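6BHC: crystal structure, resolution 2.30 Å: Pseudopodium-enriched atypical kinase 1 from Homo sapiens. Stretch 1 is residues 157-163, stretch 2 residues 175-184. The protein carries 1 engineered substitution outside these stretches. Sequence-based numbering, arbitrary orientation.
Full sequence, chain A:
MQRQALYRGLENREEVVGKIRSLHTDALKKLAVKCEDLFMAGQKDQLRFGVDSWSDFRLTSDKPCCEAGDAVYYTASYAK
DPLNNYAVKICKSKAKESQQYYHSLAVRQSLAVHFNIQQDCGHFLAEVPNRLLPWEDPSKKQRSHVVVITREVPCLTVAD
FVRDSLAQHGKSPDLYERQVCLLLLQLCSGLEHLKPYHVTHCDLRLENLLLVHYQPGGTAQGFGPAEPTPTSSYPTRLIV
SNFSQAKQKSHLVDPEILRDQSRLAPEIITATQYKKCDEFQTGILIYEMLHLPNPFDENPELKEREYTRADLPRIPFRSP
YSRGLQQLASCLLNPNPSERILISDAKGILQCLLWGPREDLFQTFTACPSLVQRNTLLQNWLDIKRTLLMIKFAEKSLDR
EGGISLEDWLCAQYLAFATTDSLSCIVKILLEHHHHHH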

# COMPACT_ATOMS: atom_id res chain seq x y z
N THR A 157 -23.61 19.15 -14.99
CA THR A 157 -24.14 17.90 -15.52
C THR A 157 -23.23 17.37 -16.61
O THR A 157 -22.32 18.05 -17.09
CB THR A 157 -25.56 18.09 -16.08
OG1 THR A 157 -25.52 19.07 -17.12
CG2 THR A 157 -26.51 18.54 -14.99
N VAL A 158 -23.48 16.12 -17.02
CA VAL A 158 -22.73 15.58 -18.15
C VAL A 158 -23.07 16.35 -19.42
O VAL A 158 -22.19 16.56 -20.27
CB VAL A 158 -23.00 14.07 -18.29
CG1 VAL A 158 -22.30 13.52 -19.53
CG2 VAL A 158 -22.53 13.34 -17.05
N ALA A 159 -24.32 16.80 -19.57
CA ALA A 159 -24.67 17.64 -20.71
C ALA A 159 -23.81 18.90 -20.75
O ALA A 159 -23.35 19.30 -21.83
CB ALA A 159 -26.16 18.00 -20.66
N ASP A 160 -23.59 19.53 -19.60
CA ASP A 160 -22.72 20.70 -19.56
C ASP A 160 -21.28 20.33 -19.90
O ASP A 160 -20.59 21.07 -20.60
CB ASP A 160 -22.78 21.36 -18.18
CG ASP A 160 -24.18 21.81 -17.80
OD1 ASP A 160 -24.94 22.24 -18.70
OD2 ASP A 160 -24.52 21.71 -16.60
N PHE A 161 -20.82 19.19 -19.39
CA PHE A 161 -19.46 18.74 -19.68
C PHE A 161 -19.28 18.45 -21.17
O PHE A 161 -18.29 18.86 -21.78
CB PHE A 161 -19.14 17.50 -18.84
CG PHE A 161 -17.88 16.79 -19.25
CD1 PHE A 161 -16.64 17.30 -18.91
CD2 PHE A 161 -17.94 15.61 -19.98
CE1 PHE A 161 -15.48 16.64 -19.28
CE2 PHE A 161 -16.79 14.96 -20.36
CZ PHE A 161 -15.56 15.47 -20.01
N VAL A 162 -20.25 17.75 -21.77
CA VAL A 162 -20.16 17.44 -23.19
C VAL A 162 -20.21 18.72 -24.02
O VAL A 162 -19.48 18.86 -25.01
CB VAL A 162 -21.28 16.45 -23.59
CG1 VAL A 162 -21.36 16.30 -25.10
CG2 VAL A 162 -21.05 15.10 -22.93
N ARG A 163 -21.05 19.67 -23.62
CA ARG A 163 -21.18 20.92 -24.38
C ARG A 163 -19.89 21.72 -24.36
O ARG A 163 -19.54 22.36 -25.36
CB ARG A 163 -22.34 21.75 -23.81
CG ARG A 163 -22.61 23.04 -24.59
CD ARG A 163 -23.84 23.78 -24.06
NE ARG A 163 -23.63 24.32 -22.71
CZ ARG A 163 -24.16 23.80 -21.61
NH1 ARG A 163 -24.94 22.73 -21.68
NH2 ARG A 163 -23.92 24.36 -20.43
N LEU A 175 -7.80 11.36 -24.65
CA LEU A 175 -8.12 11.73 -23.28
C LEU A 175 -9.62 11.90 -23.08
O LEU A 175 -10.18 11.43 -22.08
CB LEU A 175 -7.38 13.00 -22.89
CG LEU A 175 -7.55 13.50 -21.45
CD1 LEU A 175 -7.28 12.37 -20.46
CD2 LEU A 175 -6.63 14.68 -21.18
N TYR A 176 -10.30 12.55 -24.03
CA TYR A 176 -11.73 12.80 -23.85
C TYR A 176 -12.54 11.51 -23.92
O TYR A 176 -13.42 11.28 -23.09
CB TYR A 176 -12.23 13.81 -24.89
CG TYR A 176 -13.73 14.00 -24.81
CD1 TYR A 176 -14.30 14.80 -23.82
CD2 TYR A 176 -14.59 13.37 -25.70
CE1 TYR A 176 -15.66 14.97 -23.73
CE2 TYR A 176 -15.96 13.53 -25.62
CZ TYR A 176 -16.49 14.33 -24.63
OH TYR A 176 -17.85 14.50 -24.54
N GLU A 177 -12.26 10.67 -24.92
CA GLU A 177 -13.04 9.45 -25.09
C GLU A 177 -12.75 8.43 -24.00
O GLU A 177 -13.56 7.52 -23.79
CB GLU A 177 -12.81 8.85 -26.47
CG GLU A 177 -13.25 9.77 -27.61
CD GLU A 177 -13.40 9.05 -28.94
OE1 GLU A 177 -13.18 7.82 -28.99
OE2 GLU A 177 -13.75 9.72 -29.93
N ARG A 178 -11.61 8.54 -23.31
CA ARG A 178 -11.39 7.71 -22.13
C ARG A 178 -12.25 8.18 -20.96
O ARG A 178 -12.80 7.36 -20.23
CB ARG A 178 -9.91 7.69 -21.75
CG ARG A 178 -9.60 6.79 -20.56
CD ARG A 178 -8.11 6.65 -20.29
NE ARG A 178 -7.87 5.74 -19.18
CZ ARG A 178 -7.71 4.42 -19.30
NH1 ARG A 178 -7.76 3.86 -20.50
NH2 ARG A 178 -7.50 3.68 -18.23
N GLN A 179 -12.36 9.50 -20.78
CA GLN A 179 -13.27 10.02 -19.76
C GLN A 179 -14.71 9.60 -20.03
O GLN A 179 -15.48 9.37 -19.09
CB GLN A 179 -13.18 11.55 -19.69
CG GLN A 179 -11.81 12.10 -19.33
CD GLN A 179 -11.81 13.61 -19.24
OE1 GLN A 179 -12.39 14.19 -18.33
NE2 GLN A 179 -11.17 14.26 -20.21
N VAL A 180 -15.09 9.51 -21.30
CA VAL A 180 -16.44 9.05 -21.64
C VAL A 180 -16.64 7.62 -21.16
O VAL A 180 -17.68 7.29 -20.58
CB VAL A 180 -16.68 9.19 -23.16
CG1 VAL A 180 -17.94 8.45 -23.57
CG2 VAL A 180 -16.78 10.66 -23.54
N CYS A 181 -15.65 6.75 -21.39
CA CYS A 181 -15.75 5.37 -20.91
C CYS A 181 -15.85 5.32 -19.39
O CYS A 181 -16.59 4.49 -18.84
CB CYS A 181 -14.56 4.55 -21.39
SG CYS A 181 -14.51 4.25 -23.18
N LEU A 182 -15.13 6.20 -18.69
CA LEU A 182 -15.16 6.19 -17.23
C LEU A 182 -16.52 6.66 -16.71
O LEU A 182 -17.02 6.12 -15.72
CB LEU A 182 -14.04 7.06 -16.68
CG LEU A 182 -12.66 6.39 -16.62
CD1 LEU A 182 -11.58 7.40 -16.29
CD2 LEU A 182 -12.67 5.25 -15.60
N LEU A 183 -17.12 7.66 -17.36
CA LEU A 183 -18.45 8.09 -16.96
C LEU A 183 -19.49 7.03 -17.29
O LEU A 183 -20.39 6.77 -16.48
CB LEU A 183 -18.81 9.42 -17.64
CG LEU A 183 -17.94 10.62 -17.25
CD1 LEU A 183 -18.47 11.89 -17.90
CD2 LEU A 183 -17.86 10.77 -15.74
N LEU A 184 -19.38 6.40 -18.46
CA LEU A 184 -20.32 5.35 -18.83
C LEU A 184 -20.19 4.15 -17.90
O LEU A 184 -21.19 3.48 -17.61
CB LEU A 184 -20.10 4.93 -20.28
CG LEU A 184 -20.50 5.93 -21.36
CD1 LEU A 184 -20.07 5.45 -22.74
CD2 LEU A 184 -22.00 6.19 -21.33

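The contact between the two helices is built around the ring of Phe161, which carries the largest share of the surface buried between them. Its CA-to-CB bond points toward the second helix, and with chi1 at 168° (t) the ring extends across the gap to meet three residues, Tyr176, Gln179 and Leu183, spaced three or four positions apart and so on successive turns of one helical face. The closest approach is to the tyrosine, where Phe161 CE2 lies 3.6 Å from Tyr176 CE1. The two ring planes are inclined by only 21°, but their centroids are 5.7 Å apart; the rings are slid past one another and barely overlap.

Leu183 packs against the same ring from a position two turns further along its helix. The methyl Leu183 CD1 is 4.3 Å from Phe161 CE2 and 4.4 Å from Val158 CG2, and thus touches side chains contributed by two positions of the first helix. These distances are longer than the aromatic contact, so the packing here is looser. Val158 and Leu183 both direct their CA-to-CB bonds toward the opposing stretch, and their CA atoms are 8.7 Å apart.

At the other end of the contact, Val162 and Tyr176 meet differently. Both CA-to-CB bonds run sideways, but the long tyrosine side chain brings its end nearer to the first helix, placing Tyr176 OH 3.6 Å from Val162 CG2. This is a contact between a hydroxyl oxygen and a methyl group; the hydroxyl finds its hydrogen-bonding partner elsewhere in the structure. Although Val180 CA is 9.3 Å from Val162 CA, the Val180 side chain comes no nearer to the first stretch than 5.3 Å, between Val180 CG2 and Phe161 CE2, and adds almost nothing.

The order of these pairs reflects the arrangement of the helices, whose directions differ by 170° and are therefore nearly antiparallel: Val158 at the start of the first helix faces Leu183 near the end of the second stretch, while Val162 is met by the end of Tyr176. The axes come no closer than 12.6 Å, a wide separation bridged by side chains, and the total buried area is a modest 265 Å².

Gln179 supplies the polar edge of the contact. Its CA-to-CB bond points toward the first helix, and Gln179 OE1 lies 3.8 Å from Phe161 CZ, a contact of an amide oxygen with the aromatic ring. No hydrogen bond crosses between the stretches.

The polar interactions of the first helix are instead local. Thr157 occupies the N-cap position, its OG1 accepting from Asp160 N at 3.2 Å, and Asp160 returns the interaction by accepting from Thr157 N through OD2, also at 3.2 Å. The other carboxylate oxygen, Asp160 OD1, forms a salt bridge with Arg163 NH2 at 2.9 Å. None of these three residues touches the second stretch, so this network runs from the N-cap to Arg163 without joining the interface.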